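Local coordinates for ribonuclease VapC (Caulobacter crescentus, PDB 5K8J), which probably acts as the magnesium-dependent ribonuclease toxin of the VapBC toxin-antitoxin system, cleaving RNA with a PIN domain, at residues A2-A10 against L27-S37; A102-F112 against I120-W128. All coordinates share one frame; numbering follows the deposited sequence.

Contact 1 (A2-A10 against L27-S37)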
loop_
_atom_site.group_PDB
_atom_site.type_symbol
_atom_site.label_atom_id
_atom_site.label_comp_id
_atom_site.label_asym_id
_atom_site.label_seq_id
_atom_site.Cartn_x
_atom_site.Cartn_y
_atom_site.Cartn_z
ATOM N N ALA B 2 -12.026 16.720 11.476
ATOM C CA ALA B 2 -12.828 15.575 11.920
ATOM C C ALA B 2 -12.326 14.997 13.240
ATOM O O ALA B 2 -11.169 15.170 13.606
ATOM C CB ALA B 2 -12.843 14.495 10.864
ATOM N N TYR B 3 -13.231 14.303 13.934
ATOM C CA TYR B 3 -12.980 13.731 15.253
ATOM C C TYR B 3 -13.383 12.269 15.229
ATOM O O TYR B 3 -14.421 11.920 14.665
ATOM C CB TYR B 3 -13.783 14.460 16.349
ATOM C CG TYR B 3 -13.427 15.924 16.418
ATOM C CD1 TYR B 3 -12.354 16.350 17.171
ATOM C CD2 TYR B 3 -14.141 16.861 15.692
ATOM C CE1 TYR B 3 -12.009 17.677 17.218
ATOM C CE2 TYR B 3 -13.805 18.199 15.731
ATOM C CZ TYR B 3 -12.738 18.600 16.501
ATOM O OH TYR B 3 -12.352 19.927 16.548
ATOM N N VAL B 4 -12.560 11.426 15.837
ATOM C CA VAL B 4 -12.935 10.044 16.158
ATOM C C VAL B 4 -13.210 9.964 17.650
ATOM O O VAL B 4 -12.349 10.331 18.460
ATOM C CB VAL B 4 -11.820 9.067 15.769
ATOM C CG1 VAL B 4 -12.160 7.645 16.230
ATOM C CG2 VAL B 4 -11.607 9.070 14.271
ATOM N N LEU B 5 -14.399 9.482 18.035
ATOM C CA LEU B 5 -14.748 9.353 19.438
ATOM C C LEU B 5 -14.199 8.046 19.972
ATOM O O LEU B 5 -14.434 6.988 19.381
ATOM C CB LEU B 5 -16.270 9.358 19.631
ATOM C CG LEU B 5 -17.002 10.599 19.135
ATOM C CD1 LEU B 5 -18.514 10.569 19.561
ATOM C CD2 LEU B 5 -16.366 11.873 19.671
ATOM N N ASP B 6 -13.505 8.101 21.104
ATOM C CA ASP B 6 -13.114 6.851 21.747
ATOM C C ASP B 6 -14.361 6.092 22.196
ATOM O O ASP B 6 -15.437 6.658 22.400
ATOM C CB ASP B 6 -12.188 7.119 22.935
ATOM C CG ASP B 6 -11.350 5.879 23.353
ATOM O OD1 ASP B 6 -11.450 4.797 22.697
ATOM O OD2 ASP B 6 -10.579 6.035 24.339
ATOM N N THR B 7 -14.202 4.790 22.382
ATOM C CA THR B 7 -15.376 3.979 22.733
ATOM C C THR B 7 -16.079 4.489 23.987
ATOM O O THR B 7 -17.319 4.497 24.053
ATOM C CB THR B 7 -14.955 2.528 22.918
ATOM O OG1 THR B 7 -14.398 2.068 21.689
ATOM C CG2 THR B 7 -16.133 1.665 23.324
ATOM N N ASN B 8 -15.309 4.860 25.017
ATOM C CA ASN B 8 -15.902 5.291 26.283
ATOM C C ASN B 8 -16.809 6.483 26.050
ATOM O O ASN B 8 -17.892 6.583 26.631
ATOM C CB ASN B 8 -14.799 5.661 27.276
ATOM C CG ASN B 8 -13.668 6.541 26.606
ATOM O OD1 ASN B 8 -13.938 7.280 25.667
ATOM N ND2 ASN B 8 -12.432 6.442 27.085
ATOM N N VAL B 9 -16.368 7.415 25.199
ATOM C CA VAL B 9 -17.182 8.585 24.873
ATOM C C VAL B 9 -18.484 8.147 24.210
ATOM O O VAL B 9 -19.569 8.649 24.541
ATOM C CB VAL B 9 -16.392 9.562 23.973
ATOM C CG1 VAL B 9 -17.253 10.755 23.565
ATOM C CG2 VAL B 9 -15.132 10.054 24.681
ATOM N N ALA B 10 -18.391 7.225 23.239
ATOM C CA ALA B 10 -19.584 6.738 22.565
ATOM C C ALA B 10 -20.513 6.004 23.523
ATOM O O ALA B 10 -21.737 6.085 23.381
ATOM C CB ALA B 10 -19.196 5.838 21.401
ATOM N N LEU B 27 -18.087 20.154 19.209
ATOM C CA LEU B 27 -17.041 19.788 18.260
ATOM C C LEU B 27 -17.328 20.426 16.901
ATOM O O LEU B 27 -18.444 20.345 16.382
ATOM C CB LEU B 27 -16.952 18.266 18.143
ATOM C CG LEU B 27 -16.473 17.531 19.405
ATOM C CD1 LEU B 27 -16.564 16.035 19.276
ATOM C CD2 LEU B 27 -15.026 17.922 19.729
ATOM N N ASN B 28 -16.326 21.091 16.336
ATOM C CA ASN B 28 -16.482 21.770 15.050
ATOM C C ASN B 28 -15.825 20.914 13.975
ATOM O O ASN B 28 -14.688 21.148 13.545
ATOM C CB ASN B 28 -15.881 23.169 15.095
ATOM C CG ASN B 28 -16.198 23.978 13.838
ATOM O OD1 ASN B 28 -17.018 23.566 13.013
ATOM N ND2 ASN B 28 -15.563 25.140 13.699
ATOM N N GLY B 29 -16.550 19.887 13.556
ATOM C CA GLY B 29 -16.083 19.031 12.489
ATOM C C GLY B 29 -16.901 17.758 12.429
ATOM O O GLY B 29 -17.814 17.526 13.224
ATOM N N ALA B 30 -16.546 16.932 11.454
ATOM C CA ALA B 30 -17.198 15.639 11.302
ATOM C C ALA B 30 -16.918 14.777 12.524
ATOM O O ALA B 30 -15.793 14.745 13.035
ATOM C CB ALA B 30 -16.685 14.927 10.052
ATOM N N ILE B 31 -17.922 14.028 12.949
ATOM C CA ILE B 31 -17.796 13.114 14.080
ATOM C C ILE B 31 -17.891 11.686 13.562
ATOM O O ILE B 31 -18.902 11.303 12.958
ATOM C CB ILE B 31 -18.867 13.424 15.132
ATOM C CG1 ILE B 31 -18.584 14.836 15.679
ATOM C CG2 ILE B 31 -18.834 12.382 16.232
ATOM C CD1 ILE B 31 -19.577 15.324 16.668
ATOM N N LEU B 32 -16.841 10.910 13.793
ATOM C CA LEU B 32 -16.676 9.589 13.199
ATOM C C LEU B 32 -16.647 8.545 14.298
ATOM O O LEU B 32 -16.117 8.786 15.377
ATOM C CB LEU B 32 -15.375 9.505 12.393
ATOM C CG LEU B 32 -15.065 10.665 11.451
ATOM C CD1 LEU B 32 -13.731 10.422 10.743
ATOM C CD2 LEU B 32 -16.173 10.869 10.426
ATOM N N LEU B 33 -17.213 7.384 14.013
ATOM C CA LEU B 33 -17.216 6.251 14.926
ATOM C C LEU B 33 -16.415 5.108 14.303
ATOM O O LEU B 33 -16.678 4.720 13.157
ATOM C CB LEU B 33 -18.658 5.790 15.175
ATOM C CG LEU B 33 -18.836 4.779 16.300
ATOM C CD1 LEU B 33 -18.514 5.402 17.648
ATOM C CD2 LEU B 33 -20.273 4.290 16.281
ATOM N N SER B 34 -15.508 4.518 15.081
ATOM C CA SER B 34 -14.794 3.321 14.632
ATOM C C SER B 34 -15.704 2.094 14.665
ATOM O O SER B 34 -16.480 1.910 15.602
ATOM C CB SER B 34 -13.612 3.078 15.546
ATOM O OG SER B 34 -13.108 1.782 15.309
ATOM N N ILE B 35 -15.578 1.230 13.649
ATOM C CA ILE B 35 -16.279 -0.057 13.654
ATOM C C ILE B 35 -15.885 -0.880 14.873
ATOM O O ILE B 35 -16.664 -1.718 15.339
ATOM C CB ILE B 35 -15.992 -0.800 12.341
ATOM C CG1 ILE B 35 -16.967 -1.988 12.143
ATOM C CG2 ILE B 35 -14.558 -1.321 12.284
ATOM C CD1 ILE B 35 -18.288 -1.589 11.677
ATOM N N ILE B 36 -14.671 -0.696 15.380
ATOM C CA ILE B 36 -14.247 -1.411 16.574
ATOM C C ILE B 36 -15.065 -0.947 17.769
ATOM O O ILE B 36 -15.544 -1.758 18.570
ATOM C CB ILE B 36 -12.728 -1.238 16.824
ATOM C CG1 ILE B 36 -11.907 -1.650 15.590
ATOM C CG2 ILE B 36 -12.325 -2.026 18.041
ATOM C CD1 ILE B 36 -12.212 -3.057 15.043
ATOM N N SER B 37 -15.296 0.366 17.888
ATOM C CA SER B 37 -16.223 0.852 18.900
ATOM C C SER B 37 -17.627 0.295 18.691
ATOM O O SER B 37 -18.328 -0.015 19.668
ATOM C CB SER B 37 -16.281 2.384 18.893
ATOM O OG SER B 37 -15.013 2.971 19.107
HETATM O O HOH W 1 -14.047 18.030 9.697
HETATM O O HOH W 2 -14.962 5.312 17.617
#

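Contact 2 (A102-F112 against I120-W128)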
loop_
_atom_site.group_PDB
_atom_site.type_symbol
_atom_site.label_atom_id
_atom_site.label_comp_id
_atom_site.label_asym_id
_atom_site.label_seq_id
_atom_site.Cartn_x
_atom_site.Cartn_y
_atom_site.Cartn_z
ATOM N N ALA B 102 -7.869 6.947 13.348
ATOM C CA ALA B 102 -7.810 8.401 13.403
ATOM C C ALA B 102 -6.600 8.929 12.644
ATOM O O ALA B 102 -6.700 9.902 11.885
ATOM C CB ALA B 102 -7.770 8.834 14.868
ATOM N N LEU B 103 -5.439 8.316 12.846
ATOM C CA LEU B 103 -4.251 8.715 12.098
ATOM C C LEU B 103 -4.449 8.580 10.604
ATOM O O LEU B 103 -4.111 9.487 9.840
ATOM C CB LEU B 103 -3.047 7.885 12.536
ATOM C CG LEU B 103 -2.518 8.225 13.935
ATOM C CD1 LEU B 103 -1.732 7.076 14.545
ATOM C CD2 LEU B 103 -1.637 9.425 13.853
ATOM N N ALA B 104 -4.961 7.440 10.157
ATOM C CA ALA B 104 -5.141 7.232 8.719
ATOM C C ALA B 104 -6.087 8.251 8.106
ATOM O O ALA B 104 -5.935 8.623 6.940
ATOM C CB ALA B 104 -5.677 5.831 8.494
ATOM N N HIS B 105 -7.087 8.697 8.868
ATOM C CA HIS B 105 -8.056 9.662 8.382
ATOM C C HIS B 105 -7.794 11.079 8.870
ATOM O O HIS B 105 -8.664 11.950 8.705
ATOM C CB HIS B 105 -9.466 9.194 8.746
ATOM C CG HIS B 105 -9.889 8.038 7.894
ATOM N ND1 HIS B 105 -10.558 8.195 6.699
ATOM C CD2 HIS B 105 -9.633 6.720 8.013
ATOM C CE1 HIS B 105 -10.717 7.016 6.129
ATOM N NE2 HIS B 105 -10.147 6.104 6.893
ATOM N N ARG B 106 -6.595 11.347 9.394
ATOM C CA ARG B 106 -6.170 12.704 9.734
ATOM C C ARG B 106 -7.201 13.369 10.638
ATOM O O ARG B 106 -7.564 14.543 10.455
ATOM C CB ARG B 106 -5.925 13.538 8.470
ATOM C CG ARG B 106 -4.883 12.953 7.516
ATOM C CD ARG B 106 -3.564 12.663 8.196
ATOM N NE ARG B 106 -2.452 12.457 7.251
ATOM C CZ ARG B 106 -2.036 11.278 6.786
ATOM N NH1 ARG B 106 -2.642 10.146 7.141
ATOM N NH2 ARG B 106 -1.000 11.228 5.945
ATOM N N ALA B 107 -7.674 12.605 11.627
ATOM C CA ALA B 107 -8.729 13.045 12.532
ATOM C C ALA B 107 -8.189 13.163 13.950
ATOM O O ALA B 107 -7.271 12.433 14.340
ATOM C CB ALA B 107 -9.895 12.057 12.516
ATOM N N THR B 108 -8.781 14.070 14.726
ATOM C CA THR B 108 -8.438 14.213 16.134
ATOM C C THR B 108 -9.187 13.185 16.965
ATOM O O THR B 108 -10.376 12.930 16.743
ATOM C CB THR B 108 -8.754 15.632 16.575
ATOM O OG1 THR B 108 -7.895 16.537 15.862
ATOM C CG2 THR B 108 -8.560 15.844 18.083
ATOM N N PHE B 109 -8.459 12.552 17.882
ATOM C CA PHE B 109 -8.967 11.484 18.742
ATOM C C PHE B 109 -9.428 12.076 20.073
ATOM O O PHE B 109 -8.654 12.751 20.772
ATOM C CB PHE B 109 -7.888 10.421 18.945
ATOM C CG PHE B 109 -8.352 9.219 19.692
ATOM C CD1 PHE B 109 -7.949 9.015 20.984
ATOM C CD2 PHE B 109 -9.217 8.314 19.118
ATOM C CE1 PHE B 109 -8.389 7.911 21.686
ATOM C CE2 PHE B 109 -9.644 7.199 19.829
ATOM C CZ PHE B 109 -9.228 7.000 21.091
ATOM N N VAL B 110 -10.688 11.820 20.430
ATOM C CA VAL B 110 -11.329 12.380 21.618
ATOM C C VAL B 110 -11.527 11.269 22.643
ATOM O O VAL B 110 -12.174 10.253 22.343
ATOM C CB VAL B 110 -12.684 12.992 21.257
ATOM C CG1 VAL B 110 -13.350 13.549 22.487
ATOM C CG2 VAL B 110 -12.505 14.074 20.215
ATOM N N THR B 111 -10.977 11.451 23.834
ATOM C CA THR B 111 -10.911 10.341 24.777
ATOM C C THR B 111 -10.929 10.817 26.220
ATOM O O THR B 111 -10.502 11.930 26.557
ATOM C CB THR B 111 -9.666 9.469 24.534
ATOM O OG1 THR B 111 -9.641 8.383 25.476
ATOM C CG2 THR B 111 -8.410 10.253 24.703
ATOM N N PHE B 112 -11.480 9.961 27.085
ATOM C CA PHE B 112 -11.329 10.154 28.521
ATOM C C PHE B 112 -10.017 9.612 29.072
ATOM O O PHE B 112 -9.733 9.818 30.255
ATOM C CB PHE B 112 -12.436 9.420 29.283
ATOM C CG PHE B 112 -13.824 9.854 28.961
ATOM C CD1 PHE B 112 -14.150 11.179 28.803
ATOM C CD2 PHE B 112 -14.828 8.905 28.891
ATOM C CE1 PHE B 112 -15.468 11.551 28.525
ATOM C CE2 PHE B 112 -16.131 9.267 28.614
ATOM C CZ PHE B 112 -16.448 10.583 28.423
ATOM N N ILE B 120 1.851 7.452 21.195
ATOM C CA ILE B 120 1.530 7.295 19.782
ATOM C C ILE B 120 1.996 8.526 19.016
ATOM O O ILE B 120 1.363 9.593 19.098
ATOM C CB ILE B 120 0.027 7.063 19.583
ATOM C CG1 ILE B 120 -0.394 5.773 20.313
ATOM C CG2 ILE B 120 -0.331 6.995 18.110
ATOM C CD1 ILE B 120 -1.856 5.542 20.299
ATOM N N PRO B 121 3.092 8.444 18.272
ATOM C CA PRO B 121 3.569 9.636 17.564
ATOM C C PRO B 121 2.581 10.083 16.508
ATOM O O PRO B 121 2.034 9.272 15.766
ATOM C CB PRO B 121 4.884 9.173 16.915
ATOM C CG PRO B 121 5.307 7.964 17.702
ATOM C CD PRO B 121 4.011 7.300 18.116
ATOM N N GLY B 122 2.397 11.404 16.412
ATOM C CA GLY B 122 1.626 11.974 15.344
ATOM C C GLY B 122 0.150 12.103 15.624
ATOM O O GLY B 122 -0.566 12.687 14.805
ATOM N N LEU B 123 -0.329 11.568 16.732
ATOM C CA LEU B 123 -1.757 11.554 17.003
ATOM C C LEU B 123 -2.191 12.899 17.583
ATOM O O LEU B 123 -1.574 13.404 18.531
ATOM C CB LEU B 123 -2.084 10.456 18.001
ATOM C CG LEU B 123 -3.550 10.276 18.365
ATOM C CD1 LEU B 123 -4.362 9.740 17.215
ATOM C CD2 LEU B 123 -3.672 9.366 19.552
ATOM N N SER B 124 -3.235 13.491 17.011
ATOM C CA SER B 124 -3.864 14.668 17.612
ATOM C C SER B 124 -4.925 14.193 18.586
ATOM O O SER B 124 -5.755 13.364 18.226
ATOM C CB SER B 124 -4.505 15.567 16.557
ATOM O OG SER B 124 -3.475 16.219 15.819
ATOM N N LEU B 125 -4.862 14.685 19.812
ATOM C CA LEU B 125 -5.639 14.164 20.935
ATOM C C LEU B 125 -6.360 15.284 21.660
ATOM O O LEU B 125 -5.790 16.346 21.888
ATOM C CB LEU B 125 -4.712 13.503 21.950
ATOM C CG LEU B 125 -4.344 12.055 22.078
ATOM C CD1 LEU B 125 -3.126 11.956 22.996
ATOM C CD2 LEU B 125 -5.486 11.360 22.682
ATOM N N LEU B 126 -7.613 15.043 22.035
ATOM C CA LEU B 126 -8.343 15.930 22.916
ATOM C C LEU B 126 -8.793 15.110 24.106
ATOM O O LEU B 126 -9.445 14.072 23.937
ATOM C CB LEU B 126 -9.570 16.542 22.243
ATOM C CG LEU B 126 -9.431 17.714 21.298
ATOM C CD1 LEU B 126 -10.839 18.038 20.813
ATOM C CD2 LEU B 126 -8.803 18.881 22.038
ATOM N N ALA B 127 -8.440 15.577 25.291
ATOM C CA ALA B 127 -8.781 14.917 26.535
ATOM C C ALA B 127 -10.062 15.506 27.080
ATOM O O ALA B 127 -10.190 16.718 27.286
ATOM C CB ALA B 127 -7.664 15.093 27.562
ATOM N N TRP B 128 -11.021 14.629 27.318
ATOM C CA TRP B 128 -12.264 15.014 27.951
ATOM C C TRP B 128 -12.304 14.437 29.362
ATOM O O TRP B 128 -13.235 14.716 30.120
ATOM C CB TRP B 128 -13.437 14.508 27.115
ATOM C CG TRP B 128 -13.800 15.373 25.947
ATOM C CD1 TRP B 128 -13.157 16.501 25.500
ATOM C CD2 TRP B 128 -14.934 15.193 25.093
ATOM N NE1 TRP B 128 -13.827 17.023 24.406
ATOM C CE2 TRP B 128 -14.923 16.240 24.144
ATOM C CE3 TRP B 128 -15.960 14.251 25.042
ATOM C CZ2 TRP B 128 -15.900 16.356 23.157
ATOM C CZ3 TRP B 128 -16.919 14.365 24.063
ATOM C CH2 TRP B 128 -16.888 15.403 23.134
HETATM O O HOH W 3 -4.512 12.362 14.641
#

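Contact 1 (A2-A10 against L27-S37)
Thr7 OG1 is gripped twice: Ser37 OG hydrogen-bonds to it at 2.8 Å, and the carboxylate of Glu40 bonds to the same hydroxyl. With chi1 at -60°, OG1 lies beside its own backbone N, from where it reaches over to the first turn of the helix that follows strand 31-34. Ser34 OG caps that helix by accepting from Ile36 N. Upstream, Tyr3 straddles Ile31 in parallel register: Tyr3 N gives its hydrogen to Ala30 O at 2.8 Å, and Tyr3 O takes one from Leu32 N, also at 2.8 Å. Leu5 N then reaches Leu32 O at 3.2 Å. Tyr3 shares a sheet face with Ile31, and Leu27 CD2 stands over its ring, 3.9 Å from the centroid and 7° off the normal, a CH-pi contact, while the peptide between Asn28 and Gly29 meets the ring edge in plane. Leu5 CD1 packs against Ile31 CG2 at 3.8 Å. Asp6, a predicted magnesium ligand, follows directly; its OD1 accepts from Thr7 N at 2.8 Å from above the carboxylate plane. Strand pairing, apolar packing and the paired hydroxyls thus flank the turn at Asp6, consistent with a well-ordered position for this predicted metal ligand.

Contact 2 (A102-F112 against I120-W128)
Ile120 CG2 meets Leu103 CD1 at 3.8 Å, methyl against methyl, where the type II turn from Ile120 to Leu123 passes the last turn of helix 93-104. At Gly122 the carbonyl O lies 3.6 Å from Leu103 CD2. Leu123, with CG anti to its backbone N (chi1 -178°), lays CD1 against Leu103 CG and, at 4.0 Å, Phe109 CB. From Ser124 on, the two segments run parallel: Ser124 O accepts from Phe109 N at 2.8 Å, with an almost straight N-H...O angle of 178°, and a water links Ser124 N to Ala107 O. Leu125 lies alongside Phe109, pointing the same way, and brings CD2 to the in-plane edge of that ring, 3.8 Å from Phe109 CD1; the same methyl touches Thr111 CG2. On the other face Leu126 rests on Thr108 CG2, while its N donates to Phe109 O at 2.8 Å and its O accepts from Thr111 N. After Ala127, Trp128 N bonds to Thr111 O at 2.9 Å. In one of two modelled conformers, so with some doubt, the indole takes Val110 CG1 over a face, 3.5 Å from the centroid of its six-membered ring, a CH-pi contact. A helix ended by a Schellman motif at Arg106, then a core strand joined by a parallel strand that is outermost within this chain, is the C-terminal part of the alpha/beta PIN domain.

Overall arrangement
From the N terminus, strand 3-5 comes first, and contact 1 closes the excursion through helices 7-15 and 18-26 when strand 31-34 lines up beside it. The chain then builds the helices and short strand of residues 35-86 before helix 93-104 leads into contact 2, which closes a shorter loop lacking helix and strand. The two closures follow in series, neither crossing nor enclosing the other, yet they share one parallel sheet. On the side away from strand 31-34, strand 3-5 pairs with strand 108-111, through Val4 N and Thr108 O among others. At the C-terminal ends of these two inner strands, Thr111 OG1 probably hydrogen-bonds to Asp6 OD2, joining contact 2 to the predicted magnesium site, which also includes Asp95.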